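Local structure of glutamine--tRNA ligase (Saccharomyces cerevisiae, 3TL4) at residues E6-F16 and S31-K39; V62-I73 and A91-S102. The protein attaches glutamine to tRNA(Gln) at the expense of ATP, and this chain is its N-terminal appended tRNA-binding domain. All coordinates share one frame; numbering follows the deposited sequence.

Contact 1: E6-F16 and S31-K39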
loop_
_atom_site.group_PDB
_atom_site.type_symbol
_atom_site.label_atom_id
_atom_site.label_comp_id
_atom_site.label_asym_id
_atom_site.label_seq_id
_atom_site.Cartn_x
_atom_site.Cartn_y
_atom_site.Cartn_z
ATOM N N GLU A 6 -8.583 -19.114 -22.332
ATOM C CA GLU A 6 -9.164 -17.771 -22.393
ATOM C C GLU A 6 -8.515 -16.886 -21.343
ATOM O O GLU A 6 -8.102 -15.760 -21.634
ATOM C CB GLU A 6 -10.685 -17.802 -22.185
ATOM C CG GLU A 6 -11.444 -18.718 -23.140
ATOM C CD GLU A 6 -12.953 -18.553 -23.041
ATOM O OE1 GLU A 6 -13.463 -18.379 -21.920
ATOM O OE2 GLU A 6 -13.628 -18.582 -24.088
ATOM N N LEU A 7 -8.429 -17.405 -20.120
ATOM C CA LEU A 7 -7.767 -16.705 -19.027
ATOM C C LEU A 7 -6.351 -16.307 -19.423
ATOM O O LEU A 7 -5.936 -15.172 -19.215
ATOM C CB LEU A 7 -7.716 -17.600 -17.792
ATOM C CG LEU A 7 -9.060 -18.055 -17.230
ATOM C CD1 LEU A 7 -8.889 -19.326 -16.407
ATOM C CD2 LEU A 7 -9.694 -16.962 -16.403
ATOM N N THR A 8 -5.616 -17.254 -19.997
ATOM C CA THR A 8 -4.248 -17.012 -20.437
ATOM C C THR A 8 -4.187 -15.873 -21.444
ATOM O O THR A 8 -3.322 -14.995 -21.357
ATOM C CB THR A 8 -3.636 -18.264 -21.099
ATOM O OG1 THR A 8 -3.405 -19.269 -20.109
ATOM C CG2 THR A 8 -2.311 -17.920 -21.757
ATOM N N GLN A 9 -5.099 -15.902 -22.410
ATOM C CA GLN A 9 -5.105 -14.920 -23.487
ATOM C C GLN A 9 -5.288 -13.494 -22.950
ATOM O O GLN A 9 -4.521 -12.596 -23.289
ATOM C CB GLN A 9 -6.191 -15.264 -24.506
ATOM C CG GLN A 9 -5.789 -15.025 -25.959
ATOM C CD GLN A 9 -6.796 -15.601 -26.948
ATOM O OE1 GLN A 9 -7.681 -14.894 -27.436
ATOM N NE2 GLN A 9 -6.663 -16.893 -27.246
ATOM N N LEU A 10 -6.289 -13.294 -22.098
ATOM C CA LEU A 10 -6.588 -11.962 -21.564
ATOM C C LEU A 10 -5.433 -11.386 -20.749
ATOM O O LEU A 10 -5.062 -10.230 -20.918
ATOM C CB LEU A 10 -7.850 -12.001 -20.707
ATOM C CG LEU A 10 -8.218 -10.708 -19.979
ATOM C CD1 LEU A 10 -8.486 -9.588 -20.975
ATOM C CD2 LEU A 10 -9.426 -10.928 -19.071
ATOM N N PHE A 11 -4.873 -12.209 -19.870
ATOM C CA PHE A 11 -3.832 -11.781 -18.939
ATOM C C PHE A 11 -2.563 -11.335 -19.639
ATOM O O PHE A 11 -1.944 -10.345 -19.245
ATOM C CB PHE A 11 -3.496 -12.905 -17.955
ATOM C CG PHE A 11 -4.640 -13.281 -17.054
ATOM C CD1 PHE A 11 -5.765 -12.476 -16.963
ATOM C CD2 PHE A 11 -4.590 -14.435 -16.295
ATOM C CE1 PHE A 11 -6.822 -12.820 -16.124
ATOM C CE2 PHE A 11 -5.643 -14.783 -15.460
ATOM C CZ PHE A 11 -6.758 -13.974 -15.374
ATOM N N SER A 12 -2.159 -12.072 -20.666
ATOM C CA SER A 12 -0.955 -11.706 -21.392
ATOM C C SER A 12 -1.233 -10.530 -22.320
ATOM O O SER A 12 -0.321 -9.787 -22.672
ATOM C CB SER A 12 -0.402 -12.893 -22.169
ATOM O OG SER A 12 -1.360 -13.354 -23.101
ATOM N N GLN A 13 -2.495 -10.359 -22.702
ATOM C CA GLN A 13 -2.894 -9.215 -23.519
ATOM C C GLN A 13 -2.859 -7.907 -22.741
ATOM O O GLN A 13 -2.554 -6.857 -23.308
ATOM C CB GLN A 13 -4.274 -9.432 -24.129
ATOM C CG GLN A 13 -4.246 -10.372 -25.317
ATOM C CD GLN A 13 -5.603 -10.958 -25.637
ATOM O OE1 GLN A 13 -6.578 -10.734 -24.912
ATOM N NE2 GLN A 13 -5.676 -11.716 -26.727
ATOM N N VAL A 14 -3.174 -7.967 -21.450
ATOM C CA VAL A 14 -3.054 -6.785 -20.601
ATOM C C VAL A 14 -1.591 -6.593 -20.160
ATOM O O VAL A 14 -1.233 -5.594 -19.533
ATOM C CB VAL A 14 -4.055 -6.803 -19.416
ATOM C CG1 VAL A 14 -5.445 -7.213 -19.911
ATOM C CG2 VAL A 14 -3.599 -7.720 -18.316
ATOM N N GLY A 15 -0.742 -7.550 -20.522
ATOM C CA GLY A 15 0.690 -7.361 -20.386
ATOM C C GLY A 15 1.364 -8.089 -19.244
ATOM O O GLY A 15 2.519 -7.808 -18.937
ATOM N N PHE A 16 0.657 -9.015 -18.608
ATOM C CA PHE A 16 1.300 -9.874 -17.621
ATOM C C PHE A 16 2.324 -10.708 -18.362
ATOM O O PHE A 16 2.054 -11.197 -19.460
ATOM C CB PHE A 16 0.291 -10.785 -16.899
ATOM C CG PHE A 16 -0.488 -10.094 -15.824
ATOM C CD1 PHE A 16 0.120 -9.736 -14.631
ATOM C CD2 PHE A 16 -1.831 -9.807 -15.997
ATOM C CE1 PHE A 16 -0.597 -9.092 -13.630
ATOM C CE2 PHE A 16 -2.546 -9.160 -15.011
ATOM C CZ PHE A 16 -1.933 -8.801 -13.825
ATOM N N SER A 31 -7.810 -16.367 -10.370
ATOM C CA SER A 31 -7.881 -16.162 -11.815
ATOM C C SER A 31 -9.268 -15.748 -12.278
ATOM O O SER A 31 -9.398 -14.875 -13.134
ATOM C CB SER A 31 -7.470 -17.428 -12.571
ATOM O OG SER A 31 -6.063 -17.522 -12.684
ATOM N N ASP A 32 -10.300 -16.387 -11.727
ATOM C CA ASP A 32 -11.685 -16.027 -12.040
ATOM C C ASP A 32 -11.982 -14.580 -11.683
ATOM O O ASP A 32 -12.635 -13.873 -12.445
ATOM C CB ASP A 32 -12.675 -16.933 -11.300
ATOM C CG ASP A 32 -12.790 -18.300 -11.925
ATOM O OD1 ASP A 32 -12.647 -18.395 -13.164
ATOM O OD2 ASP A 32 -13.019 -19.279 -11.180
ATOM N N SER A 33 -11.531 -14.153 -10.502
ATOM C CA SER A 33 -11.751 -12.776 -10.061
ATOM C C SER A 33 -10.937 -11.821 -10.921
ATOM O O SER A 33 -11.435 -10.774 -11.336
ATOM C CB SER A 33 -11.399 -12.579 -8.584
ATOM O OG SER A 33 -12.001 -13.560 -7.764
ATOM N N LEU A 34 -9.684 -12.182 -11.191
ATOM C CA LEU A 34 -8.828 -11.318 -11.991
ATOM C C LEU A 34 -9.473 -11.058 -13.346
ATOM O O LEU A 34 -9.592 -9.914 -13.767
ATOM C CB LEU A 34 -7.427 -11.907 -12.147
ATOM C CG LEU A 34 -6.416 -11.005 -12.857
ATOM C CD1 LEU A 34 -6.406 -9.631 -12.228
ATOM C CD2 LEU A 34 -5.040 -11.625 -12.783
ATOM N N TYR A 35 -9.913 -12.125 -14.006
ATOM C CA TYR A 35 -10.627 -12.030 -15.281
ATOM C C TYR A 35 -11.820 -11.071 -15.198
ATOM O O TYR A 35 -11.938 -10.138 -16.004
ATOM C CB TYR A 35 -11.101 -13.422 -15.724
ATOM C CG TYR A 35 -11.667 -13.482 -17.130
ATOM C CD1 TYR A 35 -13.023 -13.296 -17.369
ATOM C CD2 TYR A 35 -10.840 -13.737 -18.218
ATOM C CE1 TYR A 35 -13.537 -13.347 -18.656
ATOM C CE2 TYR A 35 -11.341 -13.790 -19.504
ATOM C CZ TYR A 35 -12.690 -13.595 -19.721
ATOM O OH TYR A 35 -13.184 -13.649 -21.007
ATOM N N LYS A 36 -12.703 -11.296 -14.229
ATOM C CA LYS A 36 -13.902 -10.463 -14.126
ATOM C C LYS A 36 -13.559 -9.012 -13.792
ATOM O O LYS A 36 -14.192 -8.094 -14.306
ATOM C CB LYS A 36 -14.916 -11.028 -13.124
ATOM C CG LYS A 36 -14.966 -10.294 -11.778
ATOM C CD LYS A 36 -16.054 -10.840 -10.834
ATOM C CE LYS A 36 -15.898 -10.318 -9.385
ATOM N NZ LYS A 36 -16.494 -8.966 -9.156
ATOM N N LEU A 37 -12.564 -8.806 -12.933
ATOM C CA LEU A 37 -12.116 -7.458 -12.595
ATOM C C LEU A 37 -11.545 -6.730 -13.819
ATOM O O LEU A 37 -11.934 -5.597 -14.111
ATOM C CB LEU A 37 -11.097 -7.482 -11.447
ATOM C CG LEU A 37 -11.599 -8.004 -10.093
ATOM C CD1 LEU A 37 -10.446 -8.272 -9.125
ATOM C CD2 LEU A 37 -12.647 -7.081 -9.461
ATOM N N ILE A 38 -10.630 -7.376 -14.536
ATOM C CA ILE A 38 -10.118 -6.812 -15.787
ATOM C C ILE A 38 -11.225 -6.484 -16.821
ATOM O O ILE A 38 -11.122 -5.510 -17.564
ATOM C CB ILE A 38 -9.074 -7.735 -16.434
ATOM C CG1 ILE A 38 -7.797 -7.763 -15.595
ATOM C CG2 ILE A 38 -8.759 -7.277 -17.850
ATOM C CD1 ILE A 38 -6.726 -8.669 -16.140
ATOM N N LYS A 39 -12.274 -7.295 -16.872
ATOM C CA LYS A 39 -13.329 -7.108 -17.872
ATOM C C LYS A 39 -14.277 -5.941 -17.570
ATOM O O LYS A 39 -15.017 -5.511 -18.445
ATOM C CB LYS A 39 -14.137 -8.397 -18.067
ATOM C CG LYS A 39 -13.412 -9.493 -18.828
ATOM C CD LYS A 39 -13.251 -9.142 -20.299
ATOM C CE LYS A 39 -12.910 -10.393 -21.114
ATOM N NZ LYS A 39 -12.758 -10.142 -22.576
#
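Phe11 and Tyr35 interlock as reciprocal knobs between helix 4-13 and helix 28-39, whose axes approach to 10.5 Å and cross at 53°. The Phe11 ring settles among Ser31, Leu34, Tyr35 and Ile38, while Tyr35 fills the hole formed by Glu6, Leu7, Leu10 and Phe11. One face of the first knob takes a CH-pi contact: Leu34 CD2 stands 4.0 Å from the Phe11 ring centroid, over the face opposite the one that Leu7 O approaches. The ring edge points into the partner backbone, with Phe11 CZ 3.6 Å from Ser31 O. Leucine methyls pack on the second knob, Leu7 CD2 against Tyr35 CB and Leu10 CD2 on the ring; a Leu10 chi1 of 175°, CG opposite the backbone N, directs that methyl to the CD2-CE2 side. Ile38 CG2 lies 3.9 Å from Leu10 CD1, and Val14 meets Ile38 tip to tip. CE2 of Phe16 approaches Leu34 CD2 at 4.2 Å. Val21 and Ile24 of helix 18-24 also pack on Phe11. A Schellman motif with Gly15 as C-prime residue ends the first helix, Phe16 N bonding back to Phe11 O. With no hydrogen bond between the two segments, their direct hold is apolar packing.

Contact 2: V62-I73 and A91-S102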
loop_
_atom_site.group_PDB
_atom_site.type_symbol
_atom_site.label_atom_id
_atom_site.label_comp_id
_atom_site.label_asym_id
_atom_site.label_seq_id
_atom_site.Cartn_x
_atom_site.Cartn_y
_atom_site.Cartn_z
ATOM N N VAL A 62 -10.296 -10.847 -3.239
ATOM C CA VAL A 62 -11.625 -11.318 -3.615
ATOM C C VAL A 62 -11.675 -12.845 -3.692
ATOM O O VAL A 62 -12.662 -13.452 -3.283
ATOM C CB VAL A 62 -12.053 -10.720 -4.969
ATOM C CG1 VAL A 62 -13.354 -11.334 -5.442
ATOM C CG2 VAL A 62 -12.175 -9.211 -4.862
ATOM N N LYS A 63 -10.601 -13.433 -4.224
ATOM C CA LYS A 63 -10.358 -14.888 -4.307
ATOM C C LYS A 63 -11.566 -15.768 -4.623
ATOM O O LYS A 63 -11.940 -16.658 -3.848
ATOM C CB LYS A 63 -9.560 -15.414 -3.088
ATOM C CG LYS A 63 -10.196 -15.124 -1.731
ATOM C CD LYS A 63 -9.208 -15.311 -0.570
ATOM C CE LYS A 63 -9.788 -14.775 0.753
ATOM N NZ LYS A 63 -10.336 -15.825 1.667
ATOM N N GLY A 64 -12.161 -15.508 -5.783
ATOM C CA GLY A 64 -13.237 -16.322 -6.305
ATOM C C GLY A 64 -14.621 -15.908 -5.858
ATOM O O GLY A 64 -15.612 -16.345 -6.434
ATOM N N THR A 65 -14.696 -15.063 -4.837
ATOM C CA THR A 65 -15.987 -14.635 -4.299
ATOM C C THR A 65 -16.545 -13.403 -5.006
ATOM O O THR A 65 -15.798 -12.608 -5.555
ATOM C CB THR A 65 -15.879 -14.318 -2.802
ATOM O OG1 THR A 65 -15.385 -15.469 -2.106
ATOM C CG2 THR A 65 -17.241 -13.941 -2.249
ATOM N N ASP A 66 -17.860 -13.238 -4.988
ATOM C CA ASP A 66 -18.454 -12.047 -5.577
ATOM C C ASP A 66 -18.501 -10.908 -4.576
ATOM O O ASP A 66 -19.022 -11.065 -3.470
ATOM C CB ASP A 66 -19.852 -12.332 -6.118
ATOM C CG ASP A 66 -19.822 -12.868 -7.534
ATOM O OD1 ASP A 66 -18.851 -12.561 -8.263
ATOM O OD2 ASP A 66 -20.768 -13.595 -7.915
ATOM N N LEU A 67 -17.948 -9.763 -4.976
ATOM C CA LEU A 67 -17.956 -8.568 -4.137
ATOM C C LEU A 67 -18.820 -7.484 -4.782
ATOM O O LEU A 67 -18.477 -6.965 -5.849
ATOM C CB LEU A 67 -16.529 -8.056 -3.925
ATOM C CG LEU A 67 -16.307 -6.869 -2.985
ATOM C CD1 LEU A 67 -16.498 -7.275 -1.534
ATOM C CD2 LEU A 67 -14.912 -6.311 -3.195
ATOM N N PRO A 68 -19.959 -7.148 -4.148
ATOM C CA PRO A 68 -20.781 -6.054 -4.683
ATOM C C PRO A 68 -19.971 -4.753 -4.739
ATOM O O PRO A 68 -19.149 -4.519 -3.854
ATOM C CB PRO A 68 -21.920 -5.949 -3.668
ATOM C CG PRO A 68 -22.005 -7.328 -3.058
ATOM C CD PRO A 68 -20.583 -7.798 -2.980
ATOM N N LYS A 69 -20.186 -3.944 -5.776
ATOM C CA LYS A 69 -19.467 -2.690 -5.958
ATOM C C LYS A 69 -17.939 -2.859 -6.100
ATOM O O LYS A 69 -17.194 -1.925 -5.835
ATOM C CB LYS A 69 -19.782 -1.715 -4.812
ATOM C CG LYS A 69 -21.216 -1.182 -4.793
ATOM C CD LYS A 69 -21.500 -0.253 -5.957
ATOM C CE LYS A 69 -22.919 0.329 -5.903
ATOM N NZ LYS A 69 -23.109 1.383 -4.860
ATOM N N SER A 70 -17.477 -4.034 -6.519
ATOM C CA SER A 70 -16.049 -4.252 -6.732
ATOM C C SER A 70 -15.483 -3.247 -7.738
ATOM O O SER A 70 -14.331 -2.852 -7.635
ATOM C CB SER A 70 -15.772 -5.686 -7.204
ATOM O OG SER A 70 -16.475 -5.978 -8.407
ATOM N N GLU A 71 -16.307 -2.817 -8.692
ATOM C CA GLU A 71 -15.855 -1.907 -9.746
ATOM C C GLU A 71 -15.401 -0.551 -9.205
ATOM O O GLU A 71 -14.695 0.190 -9.880
ATOM C CB GLU A 71 -16.940 -1.707 -10.810
ATOM C CG GLU A 71 -18.155 -0.892 -10.352
ATOM C CD GLU A 71 -19.227 -1.717 -9.623
ATOM O OE1 GLU A 71 -19.062 -2.950 -9.451
ATOM O OE2 GLU A 71 -20.242 -1.117 -9.217
ATOM N N LEU A 72 -15.818 -0.212 -7.992
ATOM C CA LEU A 72 -15.379 1.041 -7.397
ATOM C C LEU A 72 -13.887 0.949 -7.143
ATOM O O LEU A 72 -13.138 1.874 -7.435
ATOM C CB LEU A 72 -16.100 1.303 -6.081
ATOM C CG LEU A 72 -17.576 1.650 -6.122
ATOM C CD1 LEU A 72 -18.095 1.716 -4.693
ATOM C CD2 LEU A 72 -17.784 2.973 -6.854
ATOM N N ILE A 73 -13.457 -0.179 -6.591
ATOM C CA ILE A 73 -12.030 -0.417 -6.357
ATOM C C ILE A 73 -11.244 -0.454 -7.672
ATOM O O ILE A 73 -10.204 0.181 -7.800
ATOM C CB ILE A 73 -11.794 -1.730 -5.597
ATOM C CG1 ILE A 73 -12.864 -1.917 -4.511
ATOM C CG2 ILE A 73 -10.382 -1.770 -5.013
ATOM C CD1 ILE A 73 -12.679 -3.185 -3.667
ATOM N N ALA A 91 -9.494 -0.158 0.598
ATOM C CA ALA A 91 -10.666 0.013 -0.244
ATOM C C ALA A 91 -11.475 -1.289 -0.288
ATOM O O ALA A 91 -12.697 -1.272 -0.237
ATOM C CB ALA A 91 -10.253 0.444 -1.640
ATOM N N PHE A 92 -10.781 -2.416 -0.386
ATOM C CA PHE A 92 -11.426 -3.723 -0.327
ATOM C C PHE A 92 -12.165 -3.938 0.994
ATOM O O PHE A 92 -13.316 -4.346 1.015
ATOM C CB PHE A 92 -10.414 -4.849 -0.549
ATOM C CG PHE A 92 -10.976 -6.211 -0.287
ATOM C CD1 PHE A 92 -11.809 -6.820 -1.211
ATOM C CD2 PHE A 92 -10.691 -6.874 0.890
ATOM C CE1 PHE A 92 -12.355 -8.067 -0.965
ATOM C CE2 PHE A 92 -11.219 -8.126 1.136
ATOM C CZ PHE A 92 -12.055 -8.721 0.205
ATOM N N LYS A 93 -11.505 -3.663 2.106
ATOM C CA LYS A 93 -12.164 -3.831 3.386
ATOM C C LYS A 93 -13.387 -2.939 3.517
ATOM O O LYS A 93 -14.375 -3.346 4.113
ATOM C CB LYS A 93 -11.186 -3.619 4.540
ATOM C CG LYS A 93 -10.252 -4.804 4.708
ATOM C CD LYS A 93 -9.004 -4.473 5.510
ATOM C CE LYS A 93 -8.086 -5.694 5.569
ATOM N NZ LYS A 93 -6.803 -5.424 6.280
ATOM N N TYR A 94 -13.328 -1.738 2.946
ATOM C CA TYR A 94 -14.429 -0.786 3.057
ATOM C C TYR A 94 -15.614 -1.242 2.238
ATOM O O TYR A 94 -16.751 -1.206 2.700
ATOM C CB TYR A 94 -14.027 0.619 2.589
ATOM C CG TYR A 94 -15.157 1.622 2.756
ATOM C CD1 TYR A 94 -15.363 2.249 3.972
ATOM C CD2 TYR A 94 -16.040 1.912 1.712
ATOM C CE1 TYR A 94 -16.395 3.159 4.156
ATOM C CE2 TYR A 94 -17.093 2.827 1.891
ATOM C CZ TYR A 94 -17.254 3.442 3.125
ATOM O OH TYR A 94 -18.263 4.351 3.362
ATOM N N VAL A 95 -15.338 -1.654 1.011
ATOM C CA VAL A 95 -16.384 -2.042 0.087
ATOM C C VAL A 95 -17.035 -3.328 0.570
ATOM O O VAL A 95 -18.252 -3.497 0.442
ATOM C CB VAL A 95 -15.860 -2.139 -1.365
ATOM C CG1 VAL A 95 -16.933 -2.684 -2.293
ATOM C CG2 VAL A 95 -15.417 -0.761 -1.845
ATOM N N LYS A 96 -16.229 -4.208 1.160
ATOM C CA LYS A 96 -16.748 -5.423 1.774
ATOM C C LYS A 96 -17.641 -5.120 2.984
ATOM O O LYS A 96 -18.694 -5.724 3.142
ATOM C CB LYS A 96 -15.612 -6.368 2.166
ATOM C CG LYS A 96 -16.085 -7.780 2.481
ATOM C CD LYS A 96 -14.957 -8.790 2.514
ATOM C CE LYS A 96 -14.477 -9.092 3.937
ATOM N NZ LYS A 96 -13.474 -10.230 3.997
ATOM N N ALA A 97 -17.220 -4.176 3.828
ATOM C CA ALA A 97 -17.996 -3.768 5.006
ATOM C C ALA A 97 -19.350 -3.161 4.652
ATOM O O ALA A 97 -20.353 -3.427 5.309
ATOM C CB ALA A 97 -17.203 -2.775 5.844
ATOM N N ASN A 98 -19.367 -2.328 3.617
ATOM C CA ASN A 98 -20.550 -1.549 3.292
ATOM C C ASN A 98 -21.420 -2.156 2.201
ATOM O O ASN A 98 -22.541 -1.733 2.010
ATOM C CB ASN A 98 -20.143 -0.132 2.917
ATOM C CG ASN A 98 -19.522 0.610 4.071
ATOM O OD1 ASN A 98 -18.316 0.828 4.115
ATOM N ND2 ASN A 98 -20.336 0.985 5.019
ATOM N N GLY A 99 -20.903 -3.141 1.483
ATOM C CA GLY A 99 -21.660 -3.758 0.413
ATOM C C GLY A 99 -22.142 -2.750 -0.608
ATOM O O GLY A 99 -21.403 -1.858 -1.039
ATOM N N GLU A 100 -23.398 -2.896 -0.992
ATOM C CA GLU A 100 -24.008 -2.071 -2.030
ATOM C C GLU A 100 -24.185 -0.581 -1.648
ATOM O O GLU A 100 -24.400 0.267 -2.513
ATOM C CB GLU A 100 -25.366 -2.680 -2.405
ATOM C CG GLU A 100 -25.910 -2.207 -3.732
ATOM C CD GLU A 100 -25.200 -2.848 -4.908
ATOM O OE1 GLU A 100 -24.738 -4.000 -4.771
ATOM O OE2 GLU A 100 -25.109 -2.197 -5.970
ATOM N N ALA A 101 -24.117 -0.272 -0.357
ATOM C CA ALA A 101 -24.179 1.108 0.107
ATOM C C ALA A 101 -22.863 1.843 -0.151
ATOM O O ALA A 101 -22.787 3.047 0.028
ATOM C CB ALA A 101 -24.534 1.162 1.590
ATOM N N SER A 102 -21.833 1.113 -0.557
ATOM C CA SER A 102 -20.526 1.709 -0.826
ATOM C C SER A 102 -20.636 2.751 -1.935
ATOM O O SER A 102 -21.315 2.528 -2.942
ATOM C CB SER A 102 -19.527 0.636 -1.279
ATOM O OG SER A 102 -19.272 -0.306 -0.265
HETATM O O HOH W 1 -19.381 -5.306 -1.175
#
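Lys69 ties a type II turn, Leu67 to Ser70, to the 3-10 turn that follows helix 85-98 in this all-helical part of the tRNA-binding domain. Its ammonium group donates two hydrogen bonds to backbone carbonyls: Lys69 NZ reaches Ser102 O at 2.9 Å, nearly in line with the C=O (164°), and Glu100 O at 2.9 Å from above the carbonyl plane. Bends at chi2 (-69°) and chi4 carry the amine round to both acceptors. The Glu100 carboxylate is near but beyond salt-bridge range, with OE2 4.2 Å from Lys69 NZ, and could favour the charged amine electrostatically. Gly99 O is satisfied twice within its own segment, by the N and OG of Ser102. A water donates to Pro68 O (2.8 Å) and to Val95 O (2.7 Å), bridging turn and helix. Ser70 OG instead hydrogen-bonds Glu40 OE2. Beside this polar network the contact is apolar: Leu67 CD2 lies 3.7 Å from Phe92 CD1, and Ile73 inserts CD1 at the edge of the Phe92 ring and presses CG1 on Val95 CG2. Met107 of helix 104-109 packs on Ile73, Ala91 and Val95. On the turn itself, Val95 CG1 rests 3.3 Å from Pro68 O and 3.6 Å from Lys69 O.

How the contacts relate
The two contacts follow each other in series along the chain, contact 1 closing before contact 2 opens, and their centres lie about 19 Å apart. They touch where helix 28-39 meets the loop after helix 49-62 and the start of helix 70-78: Ser33 OG is 2.8 Å from Gly64 N, a probable hydrogen bond, and Lys36 packs against Ser70. Helix 49-62, whose last residue Val62 belongs to contact 2, packs on both, its Ala59 against Leu34 of contact 1 and its Leu58 against Ile73 and Phe92 of contact 2. Both lie in the region that, in this family, probably contributes non-specific RNA binding; the synthetase's catalytic core is not part of this chain.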